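Local coordinates for putative flavoprotein (Bacteroides eggerthii, PDB 4ICI), which binds flavin mononucleotide in a flavodoxin-like fold and probably takes part in electron transfer, at residues A28-K33 / F123-G128; F21-T26 / P96-L101; I16-F21 / E32-A37. All coordinates share one frame; numbering follows the deposited sequence.

Interaction 1 of 3, residues A28-K33 / F123-G128; sequences ARAAEK and FATSGG. With FMN (flavin mononucleotide), chain B.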
loop_
_atom_site.group_PDB
_atom_site.type_symbol
_atom_site.label_atom_id
_atom_site.label_comp_id
_atom_site.label_asym_id
_atom_site.label_seq_id
_atom_site.Cartn_x
_atom_site.Cartn_y
_atom_site.Cartn_z
ATOM N N ALA A 28 4.903 -6.222 -5.200
ATOM C CA ALA A 28 6.285 -6.278 -4.716
ATOM C C ALA A 28 7.256 -5.750 -5.790
ATOM O O ALA A 28 8.221 -5.042 -5.490
ATOM C CB ALA A 28 6.653 -7.701 -4.307
ATOM N N ARG A 29 7.009 -6.126 -7.047
ATOM C CA ARG A 29 7.887 -5.679 -8.120
ATOM C C ARG A 29 7.780 -4.175 -8.323
ATOM O O ARG A 29 8.808 -3.497 -8.514
ATOM C CB ARG A 29 7.587 -6.452 -9.405
ATOM C CG ARG A 29 8.049 -7.917 -9.336
ATOM C CD ARG A 29 7.990 -8.689 -10.677
ATOM N NE ARG A 29 6.704 -8.607 -11.386
ATOM C CZ ARG A 29 5.644 -9.401 -11.192
ATOM N NH1 ARG A 29 5.654 -10.373 -10.274
ATOM N NH2 ARG A 29 4.543 -9.207 -11.929
ATOM N N ALA A 30 6.557 -3.635 -8.246
ATOM C CA ALA A 30 6.362 -2.188 -8.315
ATOM C C ALA A 30 7.088 -1.492 -7.156
ATOM O O ALA A 30 7.774 -0.479 -7.334
ATOM C CB ALA A 30 4.867 -1.847 -8.304
ATOM N N ALA A 31 6.928 -2.035 -5.961
ATOM C CA ALA A 31 7.580 -1.492 -4.784
ATOM C C ALA A 31 9.108 -1.454 -4.924
ATOM O O ALA A 31 9.779 -0.516 -4.497
ATOM C CB ALA A 31 7.161 -2.289 -3.539
ATOM N N GLU A 32 9.655 -2.539 -5.461
ATOM C CA GLU A 32 11.111 -2.637 -5.654
ATOM C C GLU A 32 11.627 -1.564 -6.603
ATOM O O GLU A 32 12.666 -0.938 -6.325
ATOM C CB GLU A 32 11.453 -4.024 -6.157
ATOM C CG GLU A 32 12.944 -4.321 -6.233
ATOM C CD GLU A 32 13.254 -5.722 -6.677
ATOM O OE1 GLU A 32 12.334 -6.564 -6.624
ATOM O OE2 GLU A 32 14.422 -6.012 -7.041
ATOM N N LYS A 33 10.888 -1.333 -7.688
ATOM C CA LYS A 33 11.258 -0.270 -8.632
ATOM C C LYS A 33 11.178 1.105 -7.956
ATOM O O LYS A 33 12.070 1.944 -8.113
ATOM C CB LYS A 33 10.352 -0.284 -9.857
ATOM C CG LYS A 33 10.476 -1.484 -10.769
ATOM C CD LYS A 33 9.621 -1.312 -12.047
ATOM C CE LYS A 33 10.001 -2.326 -13.128
ATOM N NZ LYS A 33 9.445 -1.976 -14.494
ATOM N N PHE A 123 0.320 3.700 -3.443
ATOM C CA PHE A 123 0.550 3.229 -4.796
ATOM C C PHE A 123 -0.058 1.864 -4.946
ATOM O O PHE A 123 -0.349 1.192 -3.952
ATOM C CB PHE A 123 2.049 3.262 -5.168
ATOM C CG PHE A 123 2.921 2.260 -4.440
ATOM C CD1 PHE A 123 3.431 2.547 -3.192
ATOM C CD2 PHE A 123 3.288 1.073 -5.046
ATOM C CE1 PHE A 123 4.271 1.654 -2.525
ATOM C CE2 PHE A 123 4.142 0.196 -4.413
ATOM C CZ PHE A 123 4.632 0.496 -3.153
ATOM N N ALA A 124 -0.249 1.416 -6.185
ATOM C CA ALA A 124 -0.980 0.170 -6.388
ATOM C C ALA A 124 -0.634 -0.498 -7.684
ATOM O O ALA A 124 -0.064 0.126 -8.588
ATOM C CB ALA A 124 -2.513 0.430 -6.312
ATOM N N THR A 125 -0.974 -1.776 -7.748
ATOM C CA THR A 125 -1.108 -2.488 -9.011
ATOM C C THR A 125 -2.521 -3.037 -9.119
ATOM O O THR A 125 -3.231 -3.155 -8.120
ATOM C CB THR A 125 -0.054 -3.610 -9.195
ATOM O OG1 THR A 125 -0.294 -4.696 -8.309
ATOM C CG2 THR A 125 1.383 -3.085 -9.036
ATOM N N SER A 126 -2.963 -3.344 -10.345
ATOM C CA SER A 126 -4.345 -3.779 -10.576
ATOM C C SER A 126 -4.448 -4.489 -11.899
ATOM O O SER A 126 -3.517 -4.456 -12.730
ATOM C CB SER A 126 -5.307 -2.602 -10.597
ATOM O OG SER A 126 -5.202 -1.885 -11.819
ATOM N N GLY A 127 -5.623 -5.068 -12.083
ATOM C CA GLY A 127 -6.017 -5.643 -13.361
ATOM C C GLY A 127 -6.675 -4.666 -14.309
ATOM O O GLY A 127 -7.264 -5.101 -15.314
ATOM N N GLY A 128 -6.575 -3.372 -14.018
ATOM C CA GLY A 128 -7.229 -2.344 -14.831
ATOM C C GLY A 128 -7.817 -1.180 -14.052
ATOM O O GLY A 128 -7.868 -0.034 -14.557
HETATM N N1 FMN B . -8.018 -5.658 -10.297
HETATM C C2 FMN B . -8.723 -4.548 -10.691
HETATM O O2 FMN B . -8.351 -3.928 -11.685
HETATM N N3 FMN B . -9.844 -4.154 -9.973
HETATM C C4 FMN B . -10.323 -4.859 -8.882
HETATM O O4 FMN B . -11.304 -4.378 -8.284
HETATM C C4A FMN B . -9.624 -6.016 -8.501
HETATM N N5 FMN B . -10.077 -6.796 -7.415
HETATM C C5A FMN B . -9.317 -7.917 -7.054
HETATM C C6 FMN B . -9.722 -8.689 -5.956
HETATM C C7 FMN B . -8.995 -9.784 -5.565
HETATM C C7M FMN B . -9.412 -10.571 -4.358
HETATM C C8 FMN B . -7.839 -10.142 -6.239
HETATM C C8M FMN B . -7.053 -11.361 -5.814
HETATM C C9 FMN B . -7.435 -9.390 -7.335
HETATM C C9A FMN B . -8.156 -8.252 -7.749
HETATM N N10 FMN B . -7.745 -7.478 -8.846
HETATM C C10 FMN B . -8.471 -6.371 -9.212
HETATM C "C1'" FMN B . -6.469 -7.820 -9.570
HETATM C "C2'" FMN B . -5.265 -7.297 -8.735
HETATM O "O2'" FMN B . -5.379 -5.950 -8.344
HETATM C "C3'" FMN B . -3.949 -7.365 -9.536
HETATM O "O3'" FMN B . -3.809 -8.679 -10.164
HETATM C "C4'" FMN B . -2.689 -6.976 -8.705
HETATM O "O4'" FMN B . -1.674 -6.667 -9.630
HETATM C "C5'" FMN B . -2.212 -8.204 -7.841
HETATM O "O5'" FMN B . -1.091 -7.740 -7.134
HETATM P P FMN B . -0.153 -8.705 -6.267
HETATM O O1P FMN B . 0.466 -9.674 -7.288
HETATM O O2P FMN B . 0.785 -7.886 -5.517
HETATM O O3P FMN B . -0.994 -9.481 -5.248
#

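Interaction 2 of 3, residues F21-T26 / P96-L101; sequences FSATGT and PIWWDL. With FMN (flavin mononucleotide), chain B; EDO (1,2-ethanediol), chain E.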
loop_
_atom_site.group_PDB
_atom_site.type_symbol
_atom_site.label_atom_id
_atom_site.label_comp_id
_atom_site.label_asym_id
_atom_site.label_seq_id
_atom_site.Cartn_x
_atom_site.Cartn_y
_atom_site.Cartn_z
ATOM N N PHE A 21 1.998 -4.376 0.620
ATOM C CA PHE A 21 1.430 -5.715 0.657
ATOM C C PHE A 21 1.369 -6.241 -0.778
ATOM O O PHE A 21 0.988 -5.527 -1.714
ATOM C CB PHE A 21 0.018 -5.650 1.253
ATOM C CG PHE A 21 -0.780 -6.930 1.112
ATOM C CD1 PHE A 21 -0.340 -8.108 1.674
ATOM C CD2 PHE A 21 -1.966 -6.931 0.429
ATOM C CE1 PHE A 21 -1.059 -9.260 1.524
ATOM C CE2 PHE A 21 -2.692 -8.082 0.287
ATOM C CZ PHE A 21 -2.225 -9.261 0.838
ATOM N N SER A 22 1.763 -7.500 -0.943
ATOM C CA SER A 22 1.685 -8.166 -2.225
ATOM C C SER A 22 1.310 -9.617 -1.989
ATOM O O SER A 22 1.993 -10.324 -1.238
ATOM C CB SER A 22 3.017 -8.079 -2.938
ATOM O OG SER A 22 2.949 -8.642 -4.246
ATOM N N ALA A 23 0.237 -10.063 -2.619
ATOM C CA ALA A 23 -0.188 -11.457 -2.499
ATOM C C ALA A 23 0.419 -12.369 -3.549
ATOM O O ALA A 23 0.723 -13.543 -3.241
ATOM C CB ALA A 23 -1.722 -11.550 -2.529
ATOM N N THR A 24 0.574 -11.871 -4.782
ATOM C CA THR A 24 1.190 -12.655 -5.855
ATOM C C THR A 24 2.406 -12.026 -6.541
ATOM O O THR A 24 2.777 -12.442 -7.659
ATOM C CB THR A 24 0.167 -13.084 -6.929
ATOM O OG1 THR A 24 -0.603 -11.978 -7.383
ATOM C CG2 THR A 24 -0.762 -14.208 -6.391
ATOM N N GLY A 25 3.040 -11.058 -5.890
ATOM C CA GLY A 25 4.316 -10.546 -6.357
ATOM C C GLY A 25 4.283 -9.287 -7.206
ATOM O O GLY A 25 5.308 -8.642 -7.376
ATOM N N THR A 26 3.122 -8.959 -7.789
ATOM C CA THR A 26 3.042 -7.852 -8.752
ATOM C C THR A 26 3.358 -6.516 -8.067
ATOM O O THR A 26 4.137 -5.707 -8.559
ATOM C CB THR A 26 1.659 -7.770 -9.418
ATOM O OG1 THR A 26 1.255 -9.067 -9.864
ATOM C CG2 THR A 26 1.655 -6.802 -10.602
ATOM N N PRO A 96 -2.166 -4.301 -3.956
ATOM C CA PRO A 96 -3.020 -4.644 -5.078
ATOM C C PRO A 96 -4.417 -4.071 -4.850
ATOM O O PRO A 96 -4.881 -4.016 -3.705
ATOM C CB PRO A 96 -3.074 -6.160 -5.016
ATOM C CG PRO A 96 -2.932 -6.485 -3.546
ATOM C CD PRO A 96 -2.001 -5.419 -3.016
ATOM N N ILE A 97 -5.091 -3.646 -5.899
ATOM C CA ILE A 97 -6.500 -3.225 -5.813
ATOM C C ILE A 97 -7.372 -4.461 -5.671
ATOM O O ILE A 97 -7.299 -5.344 -6.508
ATOM C CB ILE A 97 -6.964 -2.486 -7.087
ATOM C CG1 ILE A 97 -6.163 -1.197 -7.327
ATOM C CG2 ILE A 97 -8.496 -2.201 -7.049
ATOM C CD1 ILE A 97 -6.150 -0.210 -6.145
ATOM N N TRP A 98 -8.157 -4.552 -4.603
ATOM C CA TRP A 98 -9.123 -5.623 -4.377
ATOM C C TRP A 98 -10.518 -5.001 -4.266
ATOM O O TRP A 98 -10.781 -4.220 -3.361
ATOM C CB TRP A 98 -8.825 -6.396 -3.098
ATOM C CG TRP A 98 -7.679 -7.331 -3.137
ATOM C CD1 TRP A 98 -6.763 -7.517 -4.149
ATOM C CD2 TRP A 98 -7.245 -8.174 -2.061
ATOM N NE1 TRP A 98 -5.821 -8.455 -3.773
ATOM C CE2 TRP A 98 -6.094 -8.861 -2.499
ATOM C CE3 TRP A 98 -7.728 -8.427 -0.773
ATOM C CZ2 TRP A 98 -5.424 -9.789 -1.711
ATOM C CZ3 TRP A 98 -7.048 -9.353 -0.005
ATOM C CH2 TRP A 98 -5.902 -10.022 -0.479
ATOM N N TRP A 99 -11.393 -5.334 -5.226
ATOM C CA TRP A 99 -12.736 -4.769 -5.264
ATOM C C TRP A 99 -12.714 -3.227 -5.143
ATOM O O TRP A 99 -13.502 -2.621 -4.420
ATOM C CB TRP A 99 -13.588 -5.407 -4.168
ATOM C CG TRP A 99 -13.768 -6.881 -4.354
ATOM C CD1 TRP A 99 -13.023 -7.902 -3.789
ATOM C CD2 TRP A 99 -14.719 -7.518 -5.227
ATOM N NE1 TRP A 99 -13.476 -9.112 -4.254
ATOM C CE2 TRP A 99 -14.511 -8.906 -5.126
ATOM C CE3 TRP A 99 -15.724 -7.046 -6.066
ATOM C CZ2 TRP A 99 -15.268 -9.834 -5.846
ATOM C CZ3 TRP A 99 -16.489 -7.969 -6.788
ATOM C CH2 TRP A 99 -16.253 -9.349 -6.669
ATOM N N ASP A 100 -11.808 -2.609 -5.899
ATOM C CA ASP A 100 -11.641 -1.146 -5.971
ATOM C C ASP A 100 -11.214 -0.502 -4.648
ATOM O O ASP A 100 -11.390 0.711 -4.468
ATOM C CB ASP A 100 -12.926 -0.484 -6.522
ATOM C CG ASP A 100 -12.656 0.733 -7.406
ATOM O OD1 ASP A 100 -11.478 1.025 -7.766
ATOM O OD2 ASP A 100 -13.677 1.407 -7.692
ATOM N N LEU A 101 -10.639 -1.309 -3.757
ATOM C CA LEU A 101 -10.214 -0.857 -2.444
ATOM C C LEU A 101 -8.807 -1.350 -2.114
ATOM O O LEU A 101 -8.286 -2.257 -2.751
ATOM C CB LEU A 101 -11.173 -1.385 -1.356
ATOM C CG LEU A 101 -12.606 -0.866 -1.378
ATOM C CD1 LEU A 101 -13.482 -1.775 -0.477
ATOM C CD2 LEU A 101 -12.668 0.616 -0.970
HETATM N N1 FMN B . -8.018 -5.658 -10.297
HETATM C C2 FMN B . -8.723 -4.548 -10.691
HETATM O O2 FMN B . -8.351 -3.928 -11.685
HETATM N N3 FMN B . -9.844 -4.154 -9.973
HETATM C C4 FMN B . -10.323 -4.859 -8.882
HETATM O O4 FMN B . -11.304 -4.378 -8.284
HETATM C C4A FMN B . -9.624 -6.016 -8.501
HETATM N N5 FMN B . -10.077 -6.796 -7.415
HETATM C C5A FMN B . -9.317 -7.917 -7.054
HETATM C C6 FMN B . -9.722 -8.689 -5.956
HETATM C C7 FMN B . -8.995 -9.784 -5.565
HETATM C C7M FMN B . -9.412 -10.571 -4.358
HETATM C C8 FMN B . -7.839 -10.142 -6.239
HETATM C C8M FMN B . -7.053 -11.361 -5.814
HETATM C C9 FMN B . -7.435 -9.390 -7.335
HETATM C C9A FMN B . -8.156 -8.252 -7.749
HETATM N N10 FMN B . -7.745 -7.478 -8.846
HETATM C C10 FMN B . -8.471 -6.371 -9.212
HETATM C "C1'" FMN B . -6.469 -7.820 -9.570
HETATM C "C2'" FMN B . -5.265 -7.297 -8.735
HETATM O "O2'" FMN B . -5.379 -5.950 -8.344
HETATM C "C3'" FMN B . -3.949 -7.365 -9.536
HETATM O "O3'" FMN B . -3.809 -8.679 -10.164
HETATM C "C4'" FMN B . -2.689 -6.976 -8.705
HETATM O "O4'" FMN B . -1.674 -6.667 -9.630
HETATM C "C5'" FMN B . -2.212 -8.204 -7.841
HETATM O "O5'" FMN B . -1.091 -7.740 -7.134
HETATM P P FMN B . -0.153 -8.705 -6.267
HETATM O O1P FMN B . 0.466 -9.674 -7.288
HETATM O O2P FMN B . 0.785 -7.886 -5.517
HETATM O O3P FMN B . -0.994 -9.481 -5.248
HETATM C C1 EDO E . 5.118 -9.793 2.174
HETATM O O1 EDO E . 4.333 -10.987 2.328
HETATM C C2 EDO E . 4.441 -8.685 1.347
HETATM O O2 EDO E . 3.041 -8.655 1.464
#

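Interaction 3 of 3, residues I16-F21 / E32-A37; sequences ILVAYF and EKLGAA. With EDO (1,2-ethanediol), chain G.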
loop_
_atom_site.group_PDB
_atom_site.type_symbol
_atom_site.label_atom_id
_atom_site.label_comp_id
_atom_site.label_asym_id
_atom_site.label_seq_id
_atom_site.Cartn_x
_atom_site.Cartn_y
_atom_site.Cartn_z
ATOM N N ILE A 16 12.950 7.723 3.505
ATOM C CA ILE A 16 11.790 7.188 2.789
ATOM C C ILE A 16 11.637 5.687 3.063
ATOM O O ILE A 16 12.602 4.923 2.961
ATOM C CB ILE A 16 11.909 7.404 1.254
ATOM C CG1 ILE A 16 12.058 8.897 0.954
ATOM C CG2 ILE A 16 10.720 6.752 0.510
ATOM C CD1 ILE A 16 12.192 9.196 -0.535
ATOM N N LEU A 17 10.420 5.301 3.439
ATOM C CA LEU A 17 10.002 3.916 3.508
ATOM C C LEU A 17 8.980 3.614 2.439
ATOM O O LEU A 17 8.064 4.422 2.196
ATOM C CB LEU A 17 9.365 3.632 4.863
ATOM C CG LEU A 17 8.948 2.192 5.156
ATOM C CD1 LEU A 17 10.178 1.260 5.181
ATOM C CD2 LEU A 17 8.140 2.125 6.443
ATOM N N VAL A 18 9.175 2.466 1.788
ATOM C CA VAL A 18 8.217 1.898 0.848
ATOM C C VAL A 18 7.634 0.656 1.521
ATOM O O VAL A 18 8.264 -0.402 1.526
ATOM C CB VAL A 18 8.846 1.620 -0.545
ATOM C CG1 VAL A 18 7.832 1.030 -1.506
ATOM C CG2 VAL A 18 9.539 2.871 -1.126
ATOM N N ALA A 19 6.462 0.820 2.111
ATOM C CA ALA A 19 5.727 -0.287 2.719
ATOM C C ALA A 19 4.771 -0.845 1.680
ATOM O O ALA A 19 4.173 -0.085 0.914
ATOM C CB ALA A 19 4.961 0.201 3.984
ATOM N N TYR A 20 4.615 -2.167 1.644
ATOM C CA TYR A 20 3.730 -2.745 0.660
ATOM C C TYR A 20 3.214 -4.097 1.065
ATOM O O TYR A 20 3.930 -4.862 1.736
ATOM C CB TYR A 20 4.411 -2.830 -0.730
ATOM C CG TYR A 20 5.519 -3.843 -0.752
ATOM C CD1 TYR A 20 6.799 -3.540 -0.280
ATOM C CD2 TYR A 20 5.264 -5.140 -1.146
ATOM C CE1 TYR A 20 7.805 -4.500 -0.273
ATOM C CE2 TYR A 20 6.244 -6.088 -1.126
ATOM C CZ TYR A 20 7.517 -5.766 -0.689
ATOM O OH TYR A 20 8.512 -6.736 -0.674
ATOM N N PHE A 21 1.998 -4.376 0.620
ATOM C CA PHE A 21 1.430 -5.715 0.657
ATOM C C PHE A 21 1.369 -6.241 -0.778
ATOM O O PHE A 21 0.988 -5.527 -1.714
ATOM C CB PHE A 21 0.018 -5.650 1.253
ATOM C CG PHE A 21 -0.780 -6.930 1.112
ATOM C CD1 PHE A 21 -0.340 -8.108 1.674
ATOM C CD2 PHE A 21 -1.966 -6.931 0.429
ATOM C CE1 PHE A 21 -1.059 -9.260 1.524
ATOM C CE2 PHE A 21 -2.692 -8.082 0.287
ATOM C CZ PHE A 21 -2.225 -9.261 0.838
ATOM N N GLU A 32 9.655 -2.539 -5.461
ATOM C CA GLU A 32 11.111 -2.637 -5.654
ATOM C C GLU A 32 11.627 -1.564 -6.603
ATOM O O GLU A 32 12.666 -0.938 -6.325
ATOM C CB GLU A 32 11.453 -4.024 -6.157
ATOM C CG GLU A 32 12.944 -4.321 -6.233
ATOM C CD GLU A 32 13.254 -5.722 -6.677
ATOM O OE1 GLU A 32 12.334 -6.564 -6.624
ATOM O OE2 GLU A 32 14.422 -6.012 -7.041
ATOM N N LYS A 33 10.888 -1.333 -7.688
ATOM C CA LYS A 33 11.258 -0.270 -8.632
ATOM C C LYS A 33 11.178 1.105 -7.956
ATOM O O LYS A 33 12.070 1.944 -8.113
ATOM C CB LYS A 33 10.352 -0.284 -9.857
ATOM C CG LYS A 33 10.476 -1.484 -10.769
ATOM C CD LYS A 33 9.621 -1.312 -12.047
ATOM C CE LYS A 33 10.001 -2.326 -13.128
ATOM N NZ LYS A 33 9.445 -1.976 -14.494
ATOM N N LEU A 34 10.097 1.338 -7.204
ATOM C CA LEU A 34 9.945 2.600 -6.481
ATOM C C LEU A 34 11.079 2.824 -5.482
ATOM O O LEU A 34 11.711 3.886 -5.453
ATOM C CB LEU A 34 8.578 2.633 -5.806
ATOM C CG LEU A 34 8.250 3.860 -4.977
ATOM C CD1 LEU A 34 8.389 5.158 -5.770
ATOM C CD2 LEU A 34 6.793 3.698 -4.478
ATOM N N GLY A 35 11.355 1.815 -4.655
ATOM C CA GLY A 35 12.401 1.941 -3.661
ATOM C C GLY A 35 13.769 2.176 -4.293
ATOM O O GLY A 35 14.524 3.012 -3.812
ATOM N N ALA A 36 14.065 1.450 -5.378
ATOM C CA ALA A 36 15.323 1.651 -6.131
ATOM C C ALA A 36 15.426 3.081 -6.645
ATOM O O ALA A 36 16.497 3.701 -6.555
ATOM C CB ALA A 36 15.436 0.651 -7.287
ATOM N N ALA A 37 14.307 3.622 -7.112
ATOM C CA ALA A 37 14.324 4.944 -7.748
ATOM C C ALA A 37 14.604 6.039 -6.730
ATOM O O ALA A 37 15.287 7.033 -7.035
ATOM C CB ALA A 37 12.981 5.191 -8.460
HETATM C C1 EDO G . 7.204 -9.347 -1.256
HETATM O O1 EDO G . 8.421 -9.192 -0.527
HETATM C C2 EDO G . 6.953 -10.625 -2.080
HETATM O O2 EDO G . 7.714 -10.826 -3.314
#

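Interaction 1 of 3, residues A28-K33 / F123-G128
In the doubly wound alpha/beta core of this flavodoxin-like fold, A30 and A31 of helix 26-38 rest on F123 and T125 at the C-terminal end of strand 119-125. The helix and strand segments run at 139° to each other, and their axes come within 8.6 Å. F123 sends its CG between its own backbone N and carbonyl carbon (chi1 69°), which directs the ring at the helix. A31 CB lies at the ring's edge, near its plane, 3.8 Å from F123 CZ. From the preceding residue, A30 CB meets the methyl CG2 of T125 at 3.8 Å.

T125 splits its two branches between different tasks. While CG2 packs on the helix, OG1 hydrogen-bonds the ribityl hydroxyl O4' of FMN at 2.7 Å and also pairs with OG1 of T27. Beyond the strand the chain turns along the N1 and O2 edge of the flavin's pyrimidine ring. There S126 OG accepts from G128 N at 3.0 Å, an ST turn, and is also bonded to S129 O. G127 N donates to FMN N1 at 3.0 Å with an N-H...N angle of 157°. A side chain on G127 would crowd N1, and the backbone angles of G128 by themselves call for glycine.

Between helix and strand the contact is thus wholly apolar, made by small groups and one ring, whereas T125 OG1 and the G127 N-H just beyond the strand are spent on the cofactor. An N-H directed at N1 would be expected to favour the negative charge that tends to build up near N1 when the flavin is reduced.

Interaction 2 of 3, residues F21-T26 / P96-L101
F21 turns the edge of its ring to the face of W98 in an offset edge-to-face pair, the centroid of the phenyl ring 5.6 Å from that of the six-membered indole ring and the planes 80° apart. The nearest atoms are F21 CE2 and W98 CZ2, 3.8 Å apart. With CG anti to the backbone N (chi1 169°), F21 also crosses P96 at about a right angle, its CD2 lying 3.8 Å from P96 CD. A23 completes the apolar patch, its CB reaching the indole edge 4.2 Å from W98 CZ2.

W98 offers a face to the dimethylbenzene part of the flavin: the FMN methyl C7M lies 3.8 Å above the indole plane, toward its rim. Were W98 replaced by an alanine, the C7M end of the flavin would probably lose its aromatic cover, and the F21 edge the face it points at.

The two loops share the cofactor: 22-26 takes the phosphate, 96-101 the ribityl O2' and the N5/O4 side of the isoalloxazine. Residues 22-26, leading into helix 26-38, form the phosphate-binding loop, as in flavodoxins: S22 OG donates to O2P, the backbone N atoms of A23 and T24 share O3P, and O1P takes three bonds, from T24 OG1, T26 OG1 and T26 N. In 96-101 the type I' turn from W98 to L101 presents W99 N to FMN N5 at 2.9 Å, with an N-H...N angle of 160°, and D100 N to O4. I97 O accepts from O2'.

The two loops follow strands 16-20 and 90-96, neighbours in the parallel sheet. Helix 104-112 meets F21 through I105 and I106, helix 64-70 meets W98 through E68 and M69, and Y51 touches both rings.

Interaction 3 of 3, residues I16-F21 / E32-A37
The flat group beside the V18 contact with L34 and G35 is the Y20 ring, two residues further along the strand. At its edge, in plane, lie the V18 carbonyl oxygen and carbon C1 of a 1,2-ethanediol, probably brought in by the crystallisation liquor; the A28 and A31 side chains of helix 26-38 also touch the ring. Y20 OH also lies very close to O1 of that diol, 2.5 Å, so the details of this bond are doubtful.

Across to the helix, V18 does the work with both methyls. CG1 is anti to the backbone N (chi1 -180°) and meets L34 CD2 at 4.1 Å. CG2, set beside the backbone N, faces the helix backbone itself, 3.9 Å from G35 CA. V18 and G35 are also the pair with the nearest CA atoms, 6.2 Å apart, so here V18 packs directly on the helix backbone at a glycine.

This is the first half of a beta-alpha-beta crossover: strand 16-20 leads into helix 26-38, which returns the chain to the parallel edge strand 41-44. V18 has backbone hydrogen bonds with D41 and Y43 of that neighbour, while its side chain also touches L42. L34 extends from the helix with CG anti to its backbone N (chi1 179°), and its CG lies 4.2 Å from V18 CG2, making a second apolar touch alongside the CD2 one.

In the fold
Helix 26-38 ties interactions 1 and 3 together: they share E32 and K33, and their centres lie 10 Å apart. Their side chains also touch, with F123 CZ 3.6 Å from V18 CG1 and F123 CD1 3.8 Å from L34 CD2. Interactions 1 and 2, with centres 8 Å apart, both hold FMN, and they are joined by a probable hydrogen bond from I97 N to T125 O at 2.9 Å. Interactions 2 and 3 share F21, yet their centres are 15 Å apart. Interaction 3 is the one set back from the cofactor, the V18 side chain lying about 12 Å from FMN.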